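Local structure of polyketide synthase/nonribosomal peptide synthetase hybrid RzxB (Pseudomonas fluorescens, 5IL6) at residues A63-D66 and A71-A74; L27-R32 and T65-G70; M56-Q61 and S198-H203. The protein probably dehydrates beta-hydroxyacyl intermediates on the trans-AT assembly line for rhizoxin, the step assigned to its dehydratase domain. All coordinates share one frame; numbering follows the deposited sequence.

Contact 1: residues A63-D66 and A71-A74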
ATOM      1  N   ALA A  63     -12.677   3.200  -4.025  1.00 19.25           N
ATOM      2  CA  ALA A  63     -13.977   2.567  -4.225  1.00 20.06           C
ATOM      3  C   ALA A  63     -14.923   2.900  -3.083  1.00 25.47           C
ATOM      4  O   ALA A  63     -16.096   3.223  -3.310  1.00 23.20           O
ATOM      5  CB  ALA A  63     -13.809   1.053  -4.355  1.00 19.50           C
ATOM      6  N   LEU A  64     -14.436   2.823  -1.843  1.00 26.16           N
ATOM      7  CA  LEU A  64     -15.288   3.145  -0.705  1.00 29.64           C
ATOM      8  C   LEU A  64     -15.721   4.603  -0.743  1.00 26.89           C
ATOM      9  O   LEU A  64     -16.888   4.920  -0.477  1.00 24.61           O
ATOM     10  CB  LEU A  64     -14.556   2.848   0.604  1.00 38.79           C
ATOM     11  CG  LEU A  64     -15.315   1.992   1.618  1.00 49.44           C
ATOM     12  CD1 LEU A  64     -16.747   2.494   1.833  1.00 49.82           C
ATOM     13  CD2 LEU A  64     -15.296   0.548   1.164  1.00 53.02           C
ATOM     14  N   THR A  65     -14.792   5.505  -1.059  1.00 26.53           N
ATOM     15  CA  THR A  65     -15.122   6.924  -1.119  1.00 29.95           C
ATOM     16  C   THR A  65     -16.204   7.191  -2.158  1.00 28.18           C
ATOM     17  O   THR A  65     -17.108   8.004  -1.930  1.00 28.27           O
ATOM     18  CB  THR A  65     -13.864   7.733  -1.429  1.00 31.75           C
ATOM     19  OG1 THR A  65     -12.901   7.537  -0.385  1.00 32.09           O
ATOM     20  CG2 THR A  65     -14.187   9.222  -1.551  1.00 32.64           C
ATOM     21  N   ASP A  66     -16.126   6.522  -3.311  1.00 27.65           N
ATOM     22  CA  ASP A  66     -17.155   6.686  -4.332  1.00 29.08           C
ATOM     23  C   ASP A  66     -18.488   6.113  -3.864  1.00 28.74           C
ATOM     24  O   ASP A  66     -19.537   6.748  -4.023  1.00 29.26           O
ATOM     25  CB  ASP A  66     -16.711   6.013  -5.631  1.00 28.84           C
ATOM     26  CG  ASP A  66     -17.596   6.372  -6.808  1.00 33.99           C
ATOM     27  OD1 ASP A  66     -17.458   7.497  -7.331  1.00 35.85           O
ATOM     28  OD2 ASP A  66     -18.431   5.534  -7.208  1.00 35.51           O
ATOM     29  N   ALA A  71     -17.284  11.223  -0.867  1.00 91.73           N
ATOM     30  CA  ALA A  71     -16.455  11.703   0.231  1.00 93.88           C
ATOM     31  C   ALA A  71     -16.788  10.944   1.507  1.00 86.94           C
ATOM     32  O   ALA A  71     -17.909  10.455   1.686  1.00 84.12           O
ATOM     33  CB  ALA A  71     -16.634  13.208   0.451  1.00103.84           C
ATOM     34  N   VAL A  72     -15.796  10.850   2.392  1.00 84.23           N
ATOM     35  CA  VAL A  72     -15.988  10.292   3.730  1.00 80.50           C
ATOM     36  C   VAL A  72     -16.670  11.387   4.548  1.00 80.02           C
ATOM     37  O   VAL A  72     -16.370  12.569   4.335  1.00 78.32           O
ATOM     38  CB  VAL A  72     -14.649   9.867   4.358  1.00 78.33           C
ATOM     39  CG1 VAL A  72     -14.878   9.015   5.601  1.00 78.72           C
ATOM     40  CG2 VAL A  72     -13.746   9.163   3.339  1.00 74.16           C
ATOM     41  N   PRO A  73     -17.584  11.071   5.478  1.00 84.07           N
ATOM     42  CA  PRO A  73     -18.263  12.144   6.215  1.00 88.71           C
ATOM     43  C   PRO A  73     -17.707  12.471   7.596  1.00 87.38           C
ATOM     44  O   PRO A  73     -17.139  11.614   8.283  1.00 86.20           O
ATOM     45  CB  PRO A  73     -19.692  11.610   6.321  1.00 92.08           C
ATOM     46  CG  PRO A  73     -19.505  10.100   6.422  1.00 90.22           C
ATOM     47  CD  PRO A  73     -18.107   9.761   5.892  1.00 86.90           C
ATOM     48  N   ALA A  74     -17.875  13.734   7.995  1.00 84.14           N
ATOM     49  CA  ALA A  74     -18.020  14.127   9.397  1.00 81.10           C
ATOM     50  C   ALA A  74     -16.821  13.719  10.254  1.00 71.78           C
ATOM     51  O   ALA A  74     -16.953  12.998  11.243  1.00 73.30           O
ATOM     52  CB  ALA A  74     -19.313  13.536   9.974  1.00 84.47           C
TER
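Thr-65 OG1, which lies 4.2 Å from Val-72 CG2, spends its hydrogen bond within its own helix: the hydroxyl donates to the carbonyl oxygen of Gln-61, one turn back. With the polar branch folded onto helix 53-67, what Thr-65 offers to the returning chain is mostly its methyl. That follows from the torsion at chi1 -61°, which sets OG1 beside the backbone N and swings CG2 anti to it, out to the flank where Ala-71 and Val-72 pass. CG2 lies against the backbone of Ala-71, 3.8 Å from its N and equally far from its CA, while the CB of Ala-71 points away from the helix. Val-72 crosses Thr-65 at about a right angle, bringing CG2, the methyl beside its own backbone N, up to the threonine hydroxyl. The backbones also come close, Thr-65 O to Ala-71 N at 3.4 Å, but the angle is poor and this is not a hydrogen bond. Leu-78 of strand 77-85 is touched by Leu-64, Thr-65 and Val-72 alike, so helix end and loop share one apolar footing on the strand that follows. The contact marks where the chain leaves the helix of a hotdog unit and turns toward that strand. Ala-71 is poorly ordered, and no hydrogen bond joins the two segments. A methyl against backbone atoms and another against an already bonded hydroxyl give van der Waals contact with little directional preference, which is consistent with the poor order of Ala-71.

Contact 2: residues L27-R32 and T65-G70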
ATOM      1  N   LEU A  27     -22.497  -3.677  -6.108  1.00 23.03           N
ATOM      2  CA  LEU A  27     -21.560  -2.638  -6.513  1.00 21.31           C
ATOM      3  C   LEU A  27     -20.257  -3.262  -6.994  1.00 22.32           C
ATOM      4  O   LEU A  27     -19.743  -4.211  -6.396  1.00 23.18           O
ATOM      5  CB  LEU A  27     -21.294  -1.682  -5.352  1.00 20.54           C
ATOM      6  CG  LEU A  27     -22.514  -0.895  -4.866  1.00 25.08           C
ATOM      7  CD1 LEU A  27     -22.139  -0.012  -3.690  1.00 26.35           C
ATOM      8  CD2 LEU A  27     -23.135  -0.063  -5.988  1.00 23.30           C
ATOM      9  N   ARG A  28     -19.735  -2.736  -8.100  1.00 22.78           N
ATOM     10  CA  ARG A  28     -18.552  -3.310  -8.720  1.00 24.54           C
ATOM     11  C   ARG A  28     -17.864  -2.247  -9.562  1.00 22.36           C
ATOM     12  O   ARG A  28     -18.518  -1.376 -10.141  1.00 20.87           O
ATOM     13  CB  ARG A  28     -18.923  -4.523  -9.573  1.00 25.12           C
ATOM     14  CG  ARG A  28     -17.744  -5.295 -10.136  1.00 27.88           C
ATOM     15  CD  ARG A  28     -18.221  -6.578 -10.787  1.00 37.06           C
ATOM     16  NE  ARG A  28     -19.355  -6.311 -11.673  1.00 45.98           N
ATOM     17  CZ  ARG A  28     -19.379  -6.514 -12.987  1.00 52.59           C
ATOM     18  NH1 ARG A  28     -18.331  -7.019 -13.627  1.00 52.79           N
ATOM     19  NH2 ARG A  28     -20.477  -6.217 -13.667  1.00 51.74           N
ATOM     20  N   TYR A  29     -16.540  -2.353  -9.645  1.00 20.05           N
ATOM     21  CA  TYR A  29     -15.715  -1.370 -10.330  1.00 20.05           C
ATOM     22  C   TYR A  29     -14.674  -2.092 -11.173  1.00 20.79           C
ATOM     23  O   TYR A  29     -14.311  -3.237 -10.895  1.00 19.19           O
ATOM     24  CB  TYR A  29     -15.040  -0.426  -9.325  1.00 19.65           C
ATOM     25  CG  TYR A  29     -16.011   0.157  -8.327  1.00 25.43           C
ATOM     26  CD1 TYR A  29     -16.348  -0.537  -7.171  1.00 24.92           C
ATOM     27  CD2 TYR A  29     -16.609   1.388  -8.548  1.00 25.46           C
ATOM     28  CE1 TYR A  29     -17.244  -0.017  -6.260  1.00 24.32           C
ATOM     29  CE2 TYR A  29     -17.509   1.918  -7.642  1.00 30.53           C
ATOM     30  CZ  TYR A  29     -17.822   1.209  -6.500  1.00 25.85           C
ATOM     31  OH  TYR A  29     -18.715   1.726  -5.589  1.00 26.87           O
ATOM     32  N   LEU A  30     -14.208  -1.411 -12.216  1.00 20.90           N
ATOM     33  CA  LEU A  30     -13.297  -2.009 -13.180  1.00 23.90           C
ATOM     34  C   LEU A  30     -12.233  -0.995 -13.569  1.00 24.04           C
ATOM     35  O   LEU A  30     -12.556   0.145 -13.917  1.00 25.41           O
ATOM     36  CB  LEU A  30     -14.059  -2.489 -14.423  1.00 30.90           C
ATOM     37  CG  LEU A  30     -13.245  -2.871 -15.663  1.00 39.05           C
ATOM     38  CD1 LEU A  30     -12.185  -3.913 -15.336  1.00 37.27           C
ATOM     39  CD2 LEU A  30     -14.178  -3.382 -16.751  1.00 44.28           C
ATOM     40  N   SER A  31     -10.972  -1.408 -13.485  1.00 22.61           N
ATOM     41  CA  SER A  31      -9.853  -0.659 -14.036  1.00 26.06           C
ATOM     42  C   SER A  31      -9.113  -1.543 -15.029  1.00 27.79           C
ATOM     43  O   SER A  31      -8.902  -2.734 -14.777  1.00 24.42           O
ATOM     44  CB  SER A  31      -8.899  -0.187 -12.936  1.00 29.61           C
ATOM     45  OG  SER A  31      -9.605   0.472 -11.901  1.00 28.66           O
ATOM     46  N   ARG A  32      -8.736  -0.963 -16.165  1.00 25.55           N
ATOM     47  CA  ARG A  32      -7.971  -1.666 -17.188  1.00 24.44           C
ATOM     48  C   ARG A  32      -6.614  -0.994 -17.316  1.00 26.37           C
ATOM     49  O   ARG A  32      -6.534   0.195 -17.645  1.00 27.84           O
ATOM     50  CB  ARG A  32      -8.700  -1.670 -18.532  1.00 30.88           C
ATOM     51  CG  ARG A  32      -7.976  -2.485 -19.601  1.00 48.81           C
ATOM     52  CD  ARG A  32      -8.802  -2.662 -20.867  1.00 66.19           C
ATOM     53  NE  ARG A  32     -10.112  -3.256 -20.595  1.00 78.19           N
ATOM     54  CZ  ARG A  32     -11.249  -2.574 -20.478  1.00 90.24           C
ATOM     55  NH1 ARG A  32     -11.268  -1.254 -20.610  1.00 93.36           N
ATOM     56  NH2 ARG A  32     -12.382  -3.219 -20.229  1.00 95.71           N
ATOM     57  N   THR A  65     -14.792   5.505  -1.059  1.00 26.53           N
ATOM     58  CA  THR A  65     -15.122   6.924  -1.119  1.00 29.95           C
ATOM     59  C   THR A  65     -16.204   7.191  -2.158  1.00 28.18           C
ATOM     60  O   THR A  65     -17.108   8.004  -1.930  1.00 28.27           O
ATOM     61  CB  THR A  65     -13.864   7.733  -1.429  1.00 31.75           C
ATOM     62  OG1 THR A  65     -12.901   7.537  -0.385  1.00 32.09           O
ATOM     63  CG2 THR A  65     -14.187   9.222  -1.551  1.00 32.64           C
ATOM     64  N   ASP A  66     -16.126   6.522  -3.311  1.00 27.65           N
ATOM     65  CA  ASP A  66     -17.155   6.686  -4.332  1.00 29.08           C
ATOM     66  C   ASP A  66     -18.488   6.113  -3.864  1.00 28.74           C
ATOM     67  O   ASP A  66     -19.537   6.748  -4.023  1.00 29.26           O
ATOM     68  CB  ASP A  66     -16.711   6.013  -5.631  1.00 28.84           C
ATOM     69  CG  ASP A  66     -17.596   6.372  -6.808  1.00 33.99           C
ATOM     70  OD1 ASP A  66     -17.458   7.497  -7.331  1.00 35.85           O
ATOM     71  OD2 ASP A  66     -18.431   5.534  -7.208  1.00 35.51           O
ATOM     72  N   ALA A  67     -18.464   4.917  -3.272  1.00 27.10           N
ATOM     73  CA  ALA A  67     -19.703   4.283  -2.833  1.00 30.80           C
ATOM     74  C   ALA A  67     -20.392   5.086  -1.736  1.00 33.52           C
ATOM     75  O   ALA A  67     -21.615   5.000  -1.582  1.00 28.15           O
ATOM     76  CB  ALA A  67     -19.413   2.860  -2.353  1.00 28.86           C
ATOM     77  N   LEU A  68     -19.638   5.871  -0.970  1.00 33.26           N
ATOM     78  CA  LEU A  68     -20.199   6.696   0.092  1.00 35.82           C
ATOM     79  C   LEU A  68     -20.702   8.051  -0.398  1.00 37.27           C
ATOM     80  O   LEU A  68     -21.062   8.897   0.428  1.00 37.43           O
ATOM     81  CB  LEU A  68     -19.162   6.897   1.200  1.00 39.76           C
ATOM     82  CG  LEU A  68     -18.929   5.675   2.091  1.00 37.48           C
ATOM     83  CD1 LEU A  68     -17.647   5.823   2.896  1.00 39.97           C
ATOM     84  CD2 LEU A  68     -20.118   5.482   3.025  1.00 33.61           C
ATOM     85  N   GLY A  69     -20.741   8.277  -1.707  1.00 39.40           N
ATOM     86  CA  GLY A  69     -21.216   9.528  -2.254  1.00 45.73           C
ATOM     87  C   GLY A  69     -20.137  10.470  -2.733  1.00 53.85           C
ATOM     88  O   GLY A  69     -20.447  11.626  -3.048  1.00 49.01           O
ATOM     89  N   GLY A  70     -18.883  10.019  -2.794  1.00 68.73           N
ATOM     90  CA  GLY A  70     -17.777  10.837  -3.238  1.00 78.35           C
ATOM     91  C   GLY A  70     -16.903  11.394  -2.132  1.00 88.36           C
ATOM     92  O   GLY A  70     -15.864  11.994  -2.437  1.00 93.26           O
TER
HETATM   93  O   HOH W   1     -20.056   3.902  -6.170  1.00 25.59           O
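Tyr-29 reaches from strand 27-32 to Ala-67 and Asp-66 at the C-terminal end of helix 53-67, joining sheet to helix in the first hotdog unit of the dehydratase. The strand lies between strands 19-20 and 98-105. With CG beside the backbone N (chi1 -50°), the phenol extends to the last helical turn, and its OH meets Ala-67 CB at 3.5 Å. Asp-66 comes to the ring's edge rather than its face: OD2 is 3.8 Å from Tyr-29 CE2, near the ring plane, with the carboxylate turned 88° to the ring. No direct hydrogen bond links the two. A water does it instead, lying in the plane of the ring, 2.6 Å from Tyr-29 OH and donating to Asp-66 OD2 across 2.5 Å. This short bridge ties the polar end of a buried tyrosine to a partly exposed acid, and both side chains also touch Asn-20.

Just beyond, the helix closes in a Schellman motif with Gly-69 as the C-prime residue at positive phi: Gly-70 N bonds Thr-65 O at 2.8 Å and Gly-69 N bonds Asp-66 O at 3.0 Å. Ala-67 also touches Leu-103 of the neighbouring strand, and its small CB serves two partners from the strand 27-32, with Leu-27 CD1 resting against that methyl at 4.2 Å, toward the surface.

Contact 3: residues M56-Q61 and S198-H203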
ATOM      1  N   MET A  56      -3.470  -1.614  -4.372  1.00 20.22           N
ATOM      2  CA  MET A  56      -4.770  -2.212  -4.101  1.00 22.31           C
ATOM      3  C   MET A  56      -5.428  -1.573  -2.885  1.00 19.08           C
ATOM      4  O   MET A  56      -6.654  -1.440  -2.843  1.00 18.35           O
ATOM      5  CB  MET A  56      -4.619  -3.717  -3.909  1.00 31.02           C
ATOM      6  CG  MET A  56      -4.124  -4.416  -5.163  1.00 34.09           C
ATOM      7  SD  MET A  56      -4.136  -6.210  -5.042  1.00 37.90           S
ATOM      8  CE  MET A  56      -2.982  -6.628  -6.346  1.00 42.07           C
ATOM      9  N   ILE A  57      -4.634  -1.142  -1.902  1.00 20.22           N
ATOM     10  CA  ILE A  57      -5.184  -0.394  -0.775  1.00 19.10           C
ATOM     11  C   ILE A  57      -5.807   0.906  -1.265  1.00 18.75           C
ATOM     12  O   ILE A  57      -6.906   1.289  -0.846  1.00 18.84           O
ATOM     13  CB  ILE A  57      -4.093  -0.135   0.280  1.00 21.17           C
ATOM     14  CG1 ILE A  57      -3.718  -1.442   0.983  1.00 20.78           C
ATOM     15  CG2 ILE A  57      -4.549   0.920   1.291  1.00 22.98           C
ATOM     16  CD1 ILE A  57      -2.507  -1.333   1.887  1.00 23.76           C
ATOM     17  N   VAL A  58      -5.101   1.614  -2.147  1.00 17.51           N
ATOM     18  CA  VAL A  58      -5.624   2.867  -2.684  1.00 18.48           C
ATOM     19  C   VAL A  58      -6.902   2.613  -3.471  1.00 17.81           C
ATOM     20  O   VAL A  58      -7.843   3.414  -3.434  1.00 20.18           O
ATOM     21  CB  VAL A  58      -4.553   3.559  -3.549  1.00 19.06           C
ATOM     22  CG1 VAL A  58      -5.137   4.767  -4.275  1.00 23.31           C
ATOM     23  CG2 VAL A  58      -3.365   3.969  -2.689  1.00 20.00           C
ATOM     24  N   MET A  59      -6.954   1.500  -4.200  1.00 20.19           N
ATOM     25  CA  MET A  59      -8.156   1.176  -4.958  1.00 22.47           C
ATOM     26  C   MET A  59      -9.344   0.953  -4.033  1.00 22.10           C
ATOM     27  O   MET A  59     -10.465   1.375  -4.338  1.00 20.60           O
ATOM     28  CB  MET A  59      -7.894  -0.053  -5.819  1.00 25.30           C
ATOM     29  CG  MET A  59      -9.017  -0.417  -6.780  1.00 42.22           C
ATOM     30  SD  MET A  59      -8.638  -1.869  -7.786  1.00 44.75           S
ATOM     31  CE  MET A  59      -6.893  -1.624  -8.110  1.00 23.91           C
ATOM     32  N   ILE A  60      -9.120   0.289  -2.900  1.00 20.32           N
ATOM     33  CA  ILE A  60     -10.191   0.099  -1.927  1.00 19.20           C
ATOM     34  C   ILE A  60     -10.642   1.441  -1.373  1.00 21.65           C
ATOM     35  O   ILE A  60     -11.844   1.703  -1.237  1.00 22.60           O
ATOM     36  CB  ILE A  60      -9.729  -0.848  -0.804  1.00 20.04           C
ATOM     37  CG1 ILE A  60      -9.442  -2.238  -1.380  1.00 26.68           C
ATOM     38  CG2 ILE A  60     -10.785  -0.933   0.297  1.00 22.69           C
ATOM     39  CD1 ILE A  60      -8.793  -3.197  -0.399  1.00 25.65           C
ATOM     40  N   GLN A  61      -9.686   2.315  -1.047  1.00 23.00           N
ATOM     41  CA  GLN A  61     -10.030   3.633  -0.526  1.00 23.53           C
ATOM     42  C   GLN A  61     -10.835   4.434  -1.545  1.00 24.37           C
ATOM     43  O   GLN A  61     -11.828   5.081  -1.194  1.00 25.57           O
ATOM     44  CB  GLN A  61      -8.758   4.384  -0.130  1.00 26.45           C
ATOM     45  CG  GLN A  61      -8.017   3.754   1.045  1.00 34.42           C
ATOM     46  CD  GLN A  61      -6.620   4.311   1.236  1.00 33.68           C
ATOM     47  OE1 GLN A  61      -6.038   4.893   0.321  1.00 30.25           O
ATOM     48  NE2 GLN A  61      -6.074   4.137   2.434  1.00 28.92           N
ATOM     49  N   SER A 198      -2.111  15.069  -7.325  1.00 41.43           N
ATOM     50  CA  SER A 198      -3.462  15.517  -7.635  1.00 48.20           C
ATOM     51  C   SER A 198      -4.385  14.328  -7.862  1.00 51.08           C
ATOM     52  O   SER A 198      -4.072  13.419  -8.638  1.00 52.83           O
ATOM     53  CB  SER A 198      -3.438  16.408  -8.878  1.00 51.82           C
ATOM     54  OG  SER A 198      -4.719  16.944  -9.153  1.00 57.46           O
ATOM     55  N   GLY A 199      -5.529  14.335  -7.181  1.00 49.52           N
ATOM     56  CA  GLY A 199      -6.515  13.287  -7.326  1.00 47.19           C
ATOM     57  C   GLY A 199      -6.360  12.123  -6.374  1.00 39.78           C
ATOM     58  O   GLY A 199      -7.217  11.229  -6.373  1.00 39.11           O
ATOM     59  N   PHE A 200      -5.305  12.102  -5.565  1.00 35.94           N
ATOM     60  CA  PHE A 200      -5.047  11.025  -4.618  1.00 33.44           C
ATOM     61  C   PHE A 200      -5.204  11.547  -3.197  1.00 32.35           C
ATOM     62  O   PHE A 200      -4.606  12.567  -2.837  1.00 33.07           O
ATOM     63  CB  PHE A 200      -3.633  10.461  -4.794  1.00 27.35           C
ATOM     64  CG  PHE A 200      -3.453   9.617  -6.021  1.00 25.46           C
ATOM     65  CD1 PHE A 200      -3.927   8.316  -6.059  1.00 26.04           C
ATOM     66  CD2 PHE A 200      -2.786  10.115  -7.128  1.00 30.18           C
ATOM     67  CE1 PHE A 200      -3.749   7.533  -7.183  1.00 27.17           C
ATOM     68  CE2 PHE A 200      -2.606   9.335  -8.254  1.00 27.17           C
ATOM     69  CZ  PHE A 200      -3.087   8.044  -8.280  1.00 26.67           C
ATOM     70  N   ALA A 201      -6.011  10.853  -2.392  1.00 31.33           N
ATOM     71  CA  ALA A 201      -5.966  11.080  -0.954  1.00 30.84           C
ATOM     72  C   ALA A 201      -4.665  10.543  -0.377  1.00 30.62           C
ATOM     73  O   ALA A 201      -4.070  11.154   0.521  1.00 28.18           O
ATOM     74  CB  ALA A 201      -7.168  10.426  -0.274  1.00 32.51           C
ATOM     75  N   LEU A 202      -4.211   9.401  -0.887  1.00 28.84           N
ATOM     76  CA  LEU A 202      -2.911   8.839  -0.547  1.00 31.16           C
ATOM     77  C   LEU A 202      -2.326   8.230  -1.810  1.00 27.95           C
ATOM     78  O   LEU A 202      -2.887   7.275  -2.357  1.00 25.96           O
ATOM     79  CB  LEU A 202      -3.036   7.788   0.558  1.00 28.83           C
ATOM     80  CG  LEU A 202      -1.772   6.991   0.877  1.00 31.02           C
ATOM     81  CD1 LEU A 202      -0.563   7.903   1.059  1.00 32.10           C
ATOM     82  CD2 LEU A 202      -1.996   6.139   2.112  1.00 35.10           C
ATOM     83  N   HIS A 203      -1.208   8.780  -2.277  1.00 24.33           N
ATOM     84  CA  HIS A 203      -0.627   8.328  -3.533  1.00 23.10           C
ATOM     85  C   HIS A 203      -0.020   6.936  -3.352  1.00 19.67           C
ATOM     86  O   HIS A 203       0.663   6.686  -2.357  1.00 22.08           O
ATOM     87  CB  HIS A 203       0.446   9.312  -4.002  1.00 29.32           C
ATOM     88  CG  HIS A 203       0.866   9.109  -5.426  1.00 28.33           C
ATOM     89  ND1 HIS A 203       1.738   8.113  -5.809  1.00 24.41           N
ATOM     90  CD2 HIS A 203       0.540   9.778  -6.558  1.00 29.76           C
ATOM     91  CE1 HIS A 203       1.926   8.171  -7.116  1.00 26.48           C
ATOM     92  NE2 HIS A 203       1.211   9.174  -7.594  1.00 27.37           N
TER
HETATM   93  O   HOH W   2      -5.398   6.973  -1.593  1.00 35.60           O
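Val-58 and Gln-61, one turn apart on helix 53-67, meet Phe-200 and Leu-202 of the loop leading into helix 204-212. This is where the two halves of a double-hotdog fold, the fold of polyketide synthase dehydratases, come together. The loop belongs to the second half, and in this family the helix it introduces usually supplies the catalytic aspartate. Ile-57, first in order, makes no close contact with the loop but packs on Leu-207 and Met-211 of that second helix, extending the same apolar interface.

Val-58 comes next and turns toward the loop. Both its methyls approach the carbonyl oxygen of Leu-202, CG2 at 3.4 Å and CG1 at 3.9 Å. With CG1 anti to the backbone N (chi1 172°), that branch also reaches the rim of the Phe-200 ring, 4.2 Å from CD1 and near the ring plane, the two side chains crossing at about a right angle. His-203 CG lies over one face of the same ring, toward its rim, and His-14 meets Phe-200 with its ring nearly perpendicular. His-203 occupies the N-cap position of helix 204-212, its ND1 bonding to Ala-205 N.

Gln-61 closes the segment. Its chain runs extended beyond CG, carrying the amide toward Leu-202, where a water completes the junction. The water donates to Gln-61 OE1 at 2.9 Å and to Leu-202 O at 2.6 Å, so both its hydrogens are committed and its orientation is set by the two halves together. The carbonyl that the valine methyls crowd thus still receives a hydrogen bond. Gln-61 also packs on Ile-80 and Leu-239. Its OE1 lies 4.2 Å from Leu-202 CB.

All three contacts use helix 53-67. Contact 3 takes the middle of the helix and is buried, about 9 Å between its centre and that of the chain; it alone joins the two hotdog halves. Contacts 1 and 2 overlap at the C-terminal end, where they share Thr-65 and Asp-66, each with its centre about 18 Å from the centre of the chain, and stay within the first half. Contact 2 is partly buried and ties the helix end to a strand, whereas contact 1 is a surface touch between the helix and its own exit loop. The chemistry follows: contacts 2 and 3 each combine apolar packing with a bridging water, while contact 1 has van der Waals contact alone.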